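Local coordinates for putative periplasmic protein (PDB 4J32), which probably acts as the periplasmic immunity protein Tai4, binding and inhibiting the type VI secretion effector Tae4, a peptidoglycan hydrolase, at residues L4-S9 / L44-Q49; L19-A24 / E56-A61; K62-L67 / I83-D88. All coordinates share one frame; numbering follows the deposited sequence. Where two conformers were deposited one is given.

Contact 1: residues L4-S9 / L44-Q49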
loop_
_atom_site.group_PDB
_atom_site.type_symbol
_atom_site.label_atom_id
_atom_site.label_comp_id
_atom_site.label_asym_id
_atom_site.label_seq_id
_atom_site.Cartn_x
_atom_site.Cartn_y
_atom_site.Cartn_z
ATOM N N LEU B 4 -1.582 -0.984 -15.907
ATOM C CA LEU B 4 -1.234 0.277 -16.562
ATOM C C LEU B 4 0.256 0.568 -16.619
ATOM O O LEU B 4 0.653 1.681 -16.983
ATOM C CB LEU B 4 -1.952 1.444 -15.883
ATOM C CG LEU B 4 -3.473 1.316 -15.855
ATOM C CD1 LEU B 4 -4.084 2.511 -15.080
ATOM C CD2 LEU B 4 -4.100 1.146 -17.243
ATOM N N THR B 5 1.079 -0.424 -16.262
ATOM C CA THR B 5 2.509 -0.212 -16.030
ATOM C C THR B 5 3.226 0.558 -17.155
ATOM O O THR B 5 4.047 1.422 -16.872
ATOM C CB THR B 5 3.205 -1.569 -15.758
ATOM O OG1 THR B 5 2.334 -2.367 -14.926
ATOM C CG2 THR B 5 4.555 -1.374 -15.029
ATOM N N THR B 6 2.891 0.247 -18.406
ATOM C CA THR B 6 3.552 0.859 -19.573
ATOM C C THR B 6 3.151 2.310 -19.842
ATOM O O THR B 6 3.761 2.979 -20.700
ATOM C CB THR B 6 3.274 0.079 -20.864
ATOM O OG1 THR B 6 1.862 0.005 -21.076
ATOM C CG2 THR B 6 3.892 -1.324 -20.783
ATOM N N GLN B 7 2.163 2.797 -19.112
ATOM C CA GLN B 7 1.637 4.135 -19.356
ATOM C C GLN B 7 2.310 5.213 -18.499
ATOM O O GLN B 7 2.176 6.417 -18.789
ATOM C CB GLN B 7 0.112 4.146 -19.193
ATOM C CG GLN B 7 -0.612 3.387 -20.312
ATOM C CD GLN B 7 -2.107 3.217 -20.069
ATOM O OE1 GLN B 7 -2.791 4.128 -19.596
ATOM N NE2 GLN B 7 -2.621 2.039 -20.400
ATOM N N TYR B 8 3.039 4.783 -17.475
ATOM C CA TYR B 8 3.678 5.707 -16.537
ATOM C C TYR B 8 4.932 6.362 -17.121
ATOM O O TYR B 8 5.719 5.718 -17.827
ATOM C CB TYR B 8 4.020 4.989 -15.221
ATOM C CG TYR B 8 2.773 4.548 -14.474
ATOM C CD1 TYR B 8 1.906 5.494 -13.917
ATOM C CD2 TYR B 8 2.486 3.185 -14.305
ATOM C CE1 TYR B 8 0.737 5.101 -13.234
ATOM C CE2 TYR B 8 1.315 2.772 -13.618
ATOM C CZ TYR B 8 0.464 3.739 -13.089
ATOM O OH TYR B 8 -0.676 3.342 -12.421
ATOM N N SER B 9 5.101 7.647 -16.799
ATOM C CA SER B 9 6.327 8.371 -17.124
ATOM C C SER B 9 7.464 7.846 -16.231
ATOM O O SER B 9 7.226 7.135 -15.248
ATOM C CB SER B 9 6.128 9.865 -16.854
ATOM O OG SER B 9 6.075 10.119 -15.445
ATOM N N LEU B 44 10.512 -1.138 -11.730
ATOM C CA LEU B 44 11.952 -1.176 -12.041
ATOM C C LEU B 44 12.229 -1.622 -13.481
ATOM O O LEU B 44 13.126 -1.065 -14.130
ATOM C CB LEU B 44 12.738 -2.024 -11.009
ATOM C CG LEU B 44 14.263 -2.148 -11.178
ATOM C CD1 LEU B 44 14.905 -2.280 -9.798
ATOM C CD2 LEU B 44 14.604 -3.307 -12.069
ATOM N N GLU B 45 11.477 -2.609 -13.981
ATOM C CA GLU B 45 11.675 -3.124 -15.342
ATOM C C GLU B 45 11.621 -1.999 -16.368
ATOM O O GLU B 45 12.423 -1.978 -17.320
ATOM C CB GLU B 45 10.639 -4.205 -15.707
ATOM C CG GLU B 45 10.482 -4.540 -17.222
ATOM C CD GLU B 45 11.695 -5.259 -17.854
ATOM O OE1 GLU B 45 12.421 -5.984 -17.116
ATOM O OE2 GLU B 45 11.909 -5.111 -19.086
ATOM N N TYR B 46 10.661 -1.092 -16.198
ATOM C CA TYR B 46 10.406 -0.035 -17.197
ATOM C C TYR B 46 11.218 1.245 -16.979
ATOM O O TYR B 46 11.214 2.161 -17.830
ATOM C CB TYR B 46 8.910 0.266 -17.253
ATOM C CG TYR B 46 8.101 -0.860 -17.877
ATOM C CD1 TYR B 46 8.082 -1.051 -19.262
ATOM C CD2 TYR B 46 7.386 -1.751 -17.085
ATOM C CE1 TYR B 46 7.324 -2.099 -19.851
ATOM C CE2 TYR B 46 6.639 -2.812 -17.665
ATOM C CZ TYR B 46 6.613 -2.966 -19.040
ATOM O OH TYR B 46 5.847 -3.983 -19.619
ATOM N N GLY B 47 11.929 1.306 -15.860
ATOM C CA GLY B 47 12.824 2.451 -15.596
ATOM C C GLY B 47 14.050 2.468 -16.498
ATOM O O GLY B 47 14.434 1.444 -17.061
ATOM N N LYS B 48 14.642 3.652 -16.668
ATOM C CA LYS B 48 15.866 3.822 -17.451
ATOM C C LYS B 48 17.032 4.191 -16.520
ATOM O O LYS B 48 18.133 4.536 -16.988
ATOM C CB LYS B 48 15.675 4.912 -18.529
ATOM C CG LYS B 48 14.583 4.595 -19.593
ATOM C CD LYS B 48 14.846 3.239 -20.248
ATOM C CE LYS B 48 13.968 2.981 -21.471
ATOM N NZ LYS B 48 14.592 1.914 -22.341
ATOM N N GLN B 49 16.784 4.060 -15.219
ATOM C CA GLN B 49 17.756 4.455 -14.189
ATOM C C GLN B 49 18.570 3.270 -13.714
ATOM O O GLN B 49 18.099 2.116 -13.726
ATOM C CB GLN B 49 17.067 5.101 -12.968
ATOM C CG GLN B 49 16.340 6.433 -13.273
ATOM C CD GLN B 49 15.075 6.223 -14.111
ATOM O OE1 GLN B 49 14.289 5.314 -13.848
ATOM N NE2 GLN B 49 14.878 7.066 -15.125
#
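The first torsion of Y46 (chi1 -70°) sets CG anti to its own carbonyl carbon and sends the ring across to T5 and T6. On T5 a chi1 of -40° leaves OG1 beside the backbone N and turns the methyl CG2 anti to it, and it is this branch that meets the ring. Its closest approach is 3.5 Å, from T5 CG2 to Y46 CD2, and the T5 side chain runs roughly perpendicular to that of Y46. The methyl of T6 takes the outer part of the same ring. T6 CG2 lies 3.6 Å from Y46 CZ and 3.5 Å from Y46 OH. Both methyls approach the ring obliquely. E45 CG, from the segment of the tyrosine itself, sits off-centre over one face of the Y46 ring.

The contact packs the chain ahead of helix 10-26 against the last turn of helix 30-46 in this all-helical fold. No hydrogen bond crosses between the two segments; methyls do the touching. The polar groups bond elsewhere, and largely to the partner in this toxin-inhibitor complex. T5 OG1 is hydrogen-bonded to S134 O, and Y46 OH to R137 NE, both of the chain of Putative cytoplasmic protein. E45 takes backbone N-H groups of V93 and N94 of that chain with its two carboxylate oxygens. Within 4-9 the chain is turned by the bond from Q7 N to L4 O, 2.8 Å.

Contact 2: residues L19-A24 / E56-A61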
loop_
_atom_site.group_PDB
_atom_site.type_symbol
_atom_site.label_atom_id
_atom_site.label_comp_id
_atom_site.label_asym_id
_atom_site.label_seq_id
_atom_site.Cartn_x
_atom_site.Cartn_y
_atom_site.Cartn_z
ATOM N N LEU B 19 6.546 3.717 -3.460
ATOM C CA LEU B 19 5.392 3.305 -2.674
ATOM C C LEU B 19 5.345 1.778 -2.458
ATOM O O LEU B 19 5.217 1.311 -1.308
ATOM C CB LEU B 19 4.101 3.808 -3.326
ATOM C CG LEU B 19 2.787 3.346 -2.677
ATOM C CD1 LEU B 19 2.743 3.706 -1.148
ATOM C CD2 LEU B 19 1.625 3.993 -3.449
ATOM N N SER B 20 5.468 1.013 -3.546
ATOM C CA SER B 20 5.386 -0.445 -3.432
ATOM C C SER B 20 6.539 -1.012 -2.620
ATOM O O SER B 20 6.320 -1.923 -1.813
ATOM C CB SER B 20 5.258 -1.146 -4.793
ATOM O OG SER B 20 6.162 -0.605 -5.729
ATOM N N HIS B 21 7.745 -0.463 -2.801
ATOM C CA HIS B 21 8.890 -0.908 -2.013
ATOM C C HIS B 21 8.658 -0.658 -0.517
ATOM O O HIS B 21 8.939 -1.527 0.315
ATOM C CB HIS B 21 10.184 -0.231 -2.472
ATOM C CG HIS B 21 11.378 -0.646 -1.678
ATOM N ND1 HIS B 21 11.931 -1.904 -1.774
ATOM C CD2 HIS B 21 12.108 0.022 -0.757
ATOM C CE1 HIS B 21 12.964 -1.988 -0.951
ATOM N NE2 HIS B 21 13.077 -0.837 -0.307
ATOM N N CYS B 22 8.157 0.529 -0.188
ATOM C CA CYS B 22 7.915 0.851 1.221
ATOM C C CYS B 22 6.891 -0.121 1.829
ATOM O O CYS B 22 7.058 -0.598 2.967
ATOM C CB CYS B 22 7.434 2.286 1.344
ATOM S SG CYS B 22 7.130 2.794 3.049
ATOM N N LEU B 23 5.854 -0.435 1.060
ATOM C CA LEU B 23 4.833 -1.391 1.538
ATOM C C LEU B 23 5.462 -2.778 1.766
ATOM O O LEU B 23 5.155 -3.457 2.760
ATOM C CB LEU B 23 3.657 -1.433 0.554
ATOM C CG LEU B 23 2.829 -0.150 0.416
ATOM C CD1 LEU B 23 1.818 -0.261 -0.772
ATOM C CD2 LEU B 23 2.093 0.179 1.761
ATOM N N ALA B 24 6.384 -3.172 0.881
ATOM C CA ALA B 24 7.148 -4.408 1.054
ATOM C C ALA B 24 7.994 -4.400 2.322
ATOM O O ALA B 24 8.269 -5.454 2.892
ATOM C CB ALA B 24 8.056 -4.658 -0.156
ATOM N N GLU B 56 18.864 4.314 -3.157
ATOM C CA GLU B 56 18.702 5.588 -2.435
ATOM C C GLU B 56 17.238 5.833 -2.012
ATOM O O GLU B 56 16.980 6.351 -0.929
ATOM C CB GLU B 56 19.201 6.758 -3.285
ATOM C CG GLU B 56 19.404 8.062 -2.471
ATOM C CD GLU B 56 20.402 7.972 -1.316
ATOM O OE1 GLU B 56 21.185 6.989 -1.189
ATOM O OE2 GLU B 56 20.435 8.944 -0.516
ATOM N N ILE B 57 16.292 5.498 -2.880
ATOM C CA ILE B 57 14.869 5.528 -2.509
ATOM C C ILE B 57 14.639 4.665 -1.252
ATOM O O ILE B 57 13.967 5.091 -0.304
ATOM C CB ILE B 57 13.961 5.086 -3.664
ATOM C CG1 ILE B 57 14.062 6.115 -4.795
ATOM C CG2 ILE B 57 12.484 4.969 -3.187
ATOM C CD1 ILE B 57 13.364 5.717 -6.141
ATOM N N ASP B 58 15.211 3.466 -1.251
ATOM C CA ASP B 58 15.200 2.609 -0.044
ATOM C C ASP B 58 15.788 3.277 1.198
ATOM O O ASP B 58 15.217 3.128 2.287
ATOM C CB ASP B 58 15.922 1.282 -0.313
ATOM C CG ASP B 58 16.056 0.413 0.933
ATOM O OD1 ASP B 58 15.046 -0.211 1.349
ATOM O OD2 ASP B 58 17.177 0.338 1.494
ATOM N N GLU B 59 16.912 3.991 1.060
ATOM C CA GLU B 59 17.496 4.709 2.209
ATOM C C GLU B 59 16.489 5.673 2.832
ATOM O O GLU B 59 16.407 5.803 4.072
ATOM C CB GLU B 59 18.773 5.475 1.808
ATOM C CG GLU B 59 19.971 4.586 1.511
ATOM C CD GLU B 59 20.455 3.827 2.737
ATOM O OE1 GLU B 59 20.959 2.699 2.568
ATOM O OE2 GLU B 59 20.355 4.363 3.855
ATOM N N ILE B 60 15.729 6.357 1.980
ATOM C CA ILE B 60 14.716 7.307 2.474
ATOM C C ILE B 60 13.526 6.555 3.058
ATOM O O ILE B 60 13.021 6.928 4.120
ATOM C CB ILE B 60 14.272 8.330 1.390
ATOM C CG1 ILE B 60 15.507 9.028 0.804
ATOM C CG2 ILE B 60 13.257 9.348 1.970
ATOM C CD1 ILE B 60 15.205 9.881 -0.473
ATOM N N ALA B 61 13.114 5.480 2.378
ATOM C CA ALA B 61 11.993 4.663 2.842
ATOM C C ALA B 61 12.256 4.172 4.261
ATOM O O ALA B 61 11.328 4.140 5.082
ATOM C CB ALA B 61 11.746 3.480 1.906
#
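The imidazole of H21 meets D58 at its edge. NE2 gives its N-H to D58 OD1 at 2.6 Å, and the bond is nearly straight, with an angle of 171° at the hydrogen. The acceptor lies in the plane of the ring. The carboxylate is turned steeply against the imidazole, the two planes being 72° apart. OD1 is met on its anti side, with the donor somewhat out of the carboxylate plane. The methyl of A61 lies at the same ring's edge, with A61 CB 4.4 Å from H21 CD2. The ring of W17, one turn earlier on helix 10-26, stacks on the imidazole.

In H21 the CG atom is anti to the backbone N (chi1 179°), which carries the ring out from helix 10-26 toward helix 51-65. D58 is extended in the same way and brings its carboxylate over to NE2. D58 OD1 has a second partner: in one of its two deposited conformers K62 NZ also forms a salt bridge with it. There one oxygen takes both the imidazole N-H and an ammonium group. This may help to fix the carboxylate, and the charge would be expected to polarise OD1. All three touching residues are buried, so the bond is a polar link inside the helical bundle. It is a His-carboxylate pair that ties two helices together.

C22, next to H21, is joined by a disulfide to C82 on helix 78-86. I60 and A61 also face that helix. S20 and A24 lie against helix 30-46, while I57 and I60 reach helix 89-96. The helices 10-26 and 51-65 therefore meet here with the other three helices packed around them.

Contact 3: residues K62-L67 / I83-D88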
loop_
_atom_site.group_PDB
_atom_site.type_symbol
_atom_site.label_atom_id
_atom_site.label_comp_id
_atom_site.label_asym_id
_atom_site.label_seq_id
_atom_site.Cartn_x
_atom_site.Cartn_y
_atom_site.Cartn_z
ATOM N N LYS B 62 13.509 3.806 4.542
ATOM C CA LYS B 62 13.841 3.265 5.857
ATOM C C LYS B 62 13.706 4.309 6.974
ATOM O O LYS B 62 13.528 3.943 8.142
ATOM C CB LYS B 62 15.214 2.572 5.841
ATOM C CG LYS B 62 15.217 1.239 5.060
ATOM C CD LYS B 62 16.625 0.689 4.892
ATOM C CE LYS B 62 16.698 -0.675 4.192
ATOM N NZ LYS B 62 15.409 -1.420 4.161
ATOM N N LYS B 63 13.739 5.600 6.625
ATOM C CA LYS B 63 13.540 6.674 7.610
ATOM C C LYS B 63 12.067 6.694 8.061
ATOM O O LYS B 63 11.753 7.226 9.126
ATOM C CB LYS B 63 13.898 8.044 7.032
ATOM C CG LYS B 63 15.388 8.223 6.706
ATOM C CD LYS B 63 15.619 9.503 5.914
ATOM C CE LYS B 63 17.092 9.608 5.519
ATOM N NZ LYS B 63 17.473 11.032 5.332
ATOM N N TYR B 64 11.185 6.130 7.238
ATOM C CA TYR B 64 9.742 6.080 7.526
ATOM C C TYR B 64 9.354 4.707 8.052
ATOM O O TYR B 64 8.529 4.611 8.947
ATOM C CB TYR B 64 8.905 6.415 6.264
ATOM C CG TYR B 64 8.955 7.900 5.968
ATOM C CD1 TYR B 64 7.964 8.761 6.469
ATOM C CD2 TYR B 64 10.024 8.453 5.226
ATOM C CE1 TYR B 64 8.036 10.152 6.249
ATOM C CE2 TYR B 64 10.097 9.835 4.987
ATOM C CZ TYR B 64 9.098 10.676 5.501
ATOM O OH TYR B 64 9.165 12.044 5.295
ATOM N N SER B 65 9.956 3.651 7.489
ATOM C CA SER B 65 9.546 2.288 7.829
ATOM C C SER B 65 9.911 1.963 9.279
ATOM O O SER B 65 9.266 1.112 9.899
ATOM C CB SER B 65 10.128 1.248 6.850
ATOM O OG SER B 65 11.541 1.230 6.915
ATOM N N GLY B 66 10.909 2.664 9.817
ATOM C CA GLY B 66 11.387 2.459 11.191
ATOM C C GLY B 66 10.682 3.316 12.235
ATOM O O GLY B 66 10.960 3.207 13.435
ATOM N N LEU B 67 9.800 4.200 11.782
ATOM C CA LEU B 67 9.034 5.057 12.705
ATOM C C LEU B 67 8.066 4.230 13.545
ATOM O O LEU B 67 7.606 3.155 13.124
ATOM C CB LEU B 67 8.266 6.144 11.936
ATOM C CG LEU B 67 9.073 7.214 11.161
ATOM C CD1 LEU B 67 8.155 8.129 10.357
ATOM C CD2 LEU B 67 9.949 8.022 12.086
ATOM N N ILE B 83 2.496 6.092 3.240
ATOM C CA ILE B 83 1.765 7.227 2.660
ATOM C C ILE B 83 2.506 8.540 3.006
ATOM O O ILE B 83 2.683 9.407 2.147
ATOM C CB ILE B 83 0.265 7.237 3.090
ATOM C CG1 ILE B 83 -0.467 6.069 2.378
ATOM C CG2 ILE B 83 -0.404 8.590 2.721
ATOM C CD1 ILE B 83 -1.839 5.772 2.853
ATOM N N ASP B 84 2.979 8.654 4.240
ATOM C CA ASP B 84 3.772 9.832 4.603
ATOM C C ASP B 84 5.058 9.856 3.759
ATOM O O ASP B 84 5.504 10.924 3.293
ATOM C CB ASP B 84 4.110 9.824 6.102
ATOM C CG ASP B 84 2.908 10.197 6.986
ATOM O OD1 ASP B 84 1.858 10.658 6.450
ATOM O OD2 ASP B 84 3.045 10.084 8.230
ATOM N N PHE B 85 5.675 8.694 3.616
ATOM C CA PHE B 85 6.933 8.584 2.844
ATOM C C PHE B 85 6.774 9.131 1.426
ATOM O O PHE B 85 7.634 9.873 0.956
ATOM C CB PHE B 85 7.375 7.121 2.788
ATOM C CG PHE B 85 8.477 6.830 1.772
ATOM C CD1 PHE B 85 9.652 7.588 1.746
ATOM C CD2 PHE B 85 8.345 5.750 0.878
ATOM C CE1 PHE B 85 10.691 7.299 0.801
ATOM C CE2 PHE B 85 9.379 5.442 -0.049
ATOM C CZ PHE B 85 10.533 6.222 -0.085
ATOM N N ILE B 86 5.679 8.786 0.742
ATOM C CA ILE B 86 5.586 9.167 -0.670
ATOM C C ILE B 86 5.355 10.667 -0.869
ATOM O O ILE B 86 5.481 11.170 -1.997
ATOM C CB ILE B 86 4.616 8.281 -1.486
ATOM C CG1 ILE B 86 3.182 8.358 -0.932
ATOM C CG2 ILE B 86 5.137 6.851 -1.505
ATOM C CD1 ILE B 86 2.103 7.868 -1.916
ATOM N N HIS B 87 5.086 11.383 0.231
ATOM C CA HIS B 87 5.008 12.857 0.224
ATOM C C HIS B 87 6.323 13.540 0.614
ATOM O O HIS B 87 6.411 14.783 0.673
ATOM C CB HIS B 87 3.884 13.330 1.151
ATOM C CG HIS B 87 2.517 12.930 0.673
ATOM N ND1 HIS B 87 1.963 11.705 0.962
ATOM C CD2 HIS B 87 1.598 13.596 -0.069
ATOM C CE1 HIS B 87 0.764 11.623 0.405
ATOM N NE2 HIS B 87 0.517 12.758 -0.224
ATOM N N ASP B 88 7.341 12.735 0.895
ATOM C CA ASP B 88 8.622 13.261 1.400
ATOM C C ASP B 88 9.317 14.152 0.366
ATOM O O ASP B 88 9.437 13.782 -0.798
ATOM C CB ASP B 88 9.514 12.093 1.854
ATOM C CG ASP B 88 10.847 12.546 2.383
ATOM O OD1 ASP B 88 11.752 12.680 1.550
ATOM O OD2 ASP B 88 10.999 12.764 3.610
HETATM O O HOH W 1 6.753 13.187 4.094
#
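D84 comes first along 83-88 to touch Y64, with its CB 3.9 Å from Y64 CE1. Its carboxylate turns elsewhere, to Y8 OH and L4 N of the second subunit. F85 follows, its CA and CB over one face of the tyrosine. F85 CA stands 3.6 Å from the centroid of the Y64 ring, almost on the ring normal, as a CH-pi contact. The two rings are oblique, with planes at 44°, and F85 CD1 packs 3.6 Å from Y64 CD2. H87, just past the end of helix 78-86, turns back on it. Its ND1 gives a hydrogen bond to I83 O at 2.7 Å, while its ring meets Y8 of the second subunit edge-to-face.

With chi1 at 180° the D88 side chain stretches away from its backbone N and reaches the tyrosine edge. Y64 OH donates to D88 OD2 at 2.6 Å, and OD2 accepts with its anti lone pair, the ring and carboxylate planes being 81° apart. Water 1 donates to Y64 OH and to D84 O, so the hydroxyl is gripped by two bonds. The other carboxylate oxygen, OD1, takes the N-H of L91. D88 is therefore the N-cap of helix 89-96, and the arrangement is that of a helix N-cap whose second oxygen is held by a tyrosine from a neighbouring helix.

Overall arrangement
The three contacts share the all-helical fold of one chain. Contacts 2 and 3 are neighbours, with centres about 8 Å apart, and both use helix 51-65. F85 of contact 3 packs on C22, I57, I60 and A61 of contact 2, so they form one continuous packed region. Contact 1 lies apart, its centre about 17 Å from that of contact 2 and about 22 Å from that of contact 3, on the opposite side of the chain's centre from contact 3. Along the chain, contacts 1 and 2 interleave, and contact 3 follows both. All three touch the second subunit. Contact 1 also bonds the chain of Putative cytoplasmic protein, consistent with a role in binding the effector.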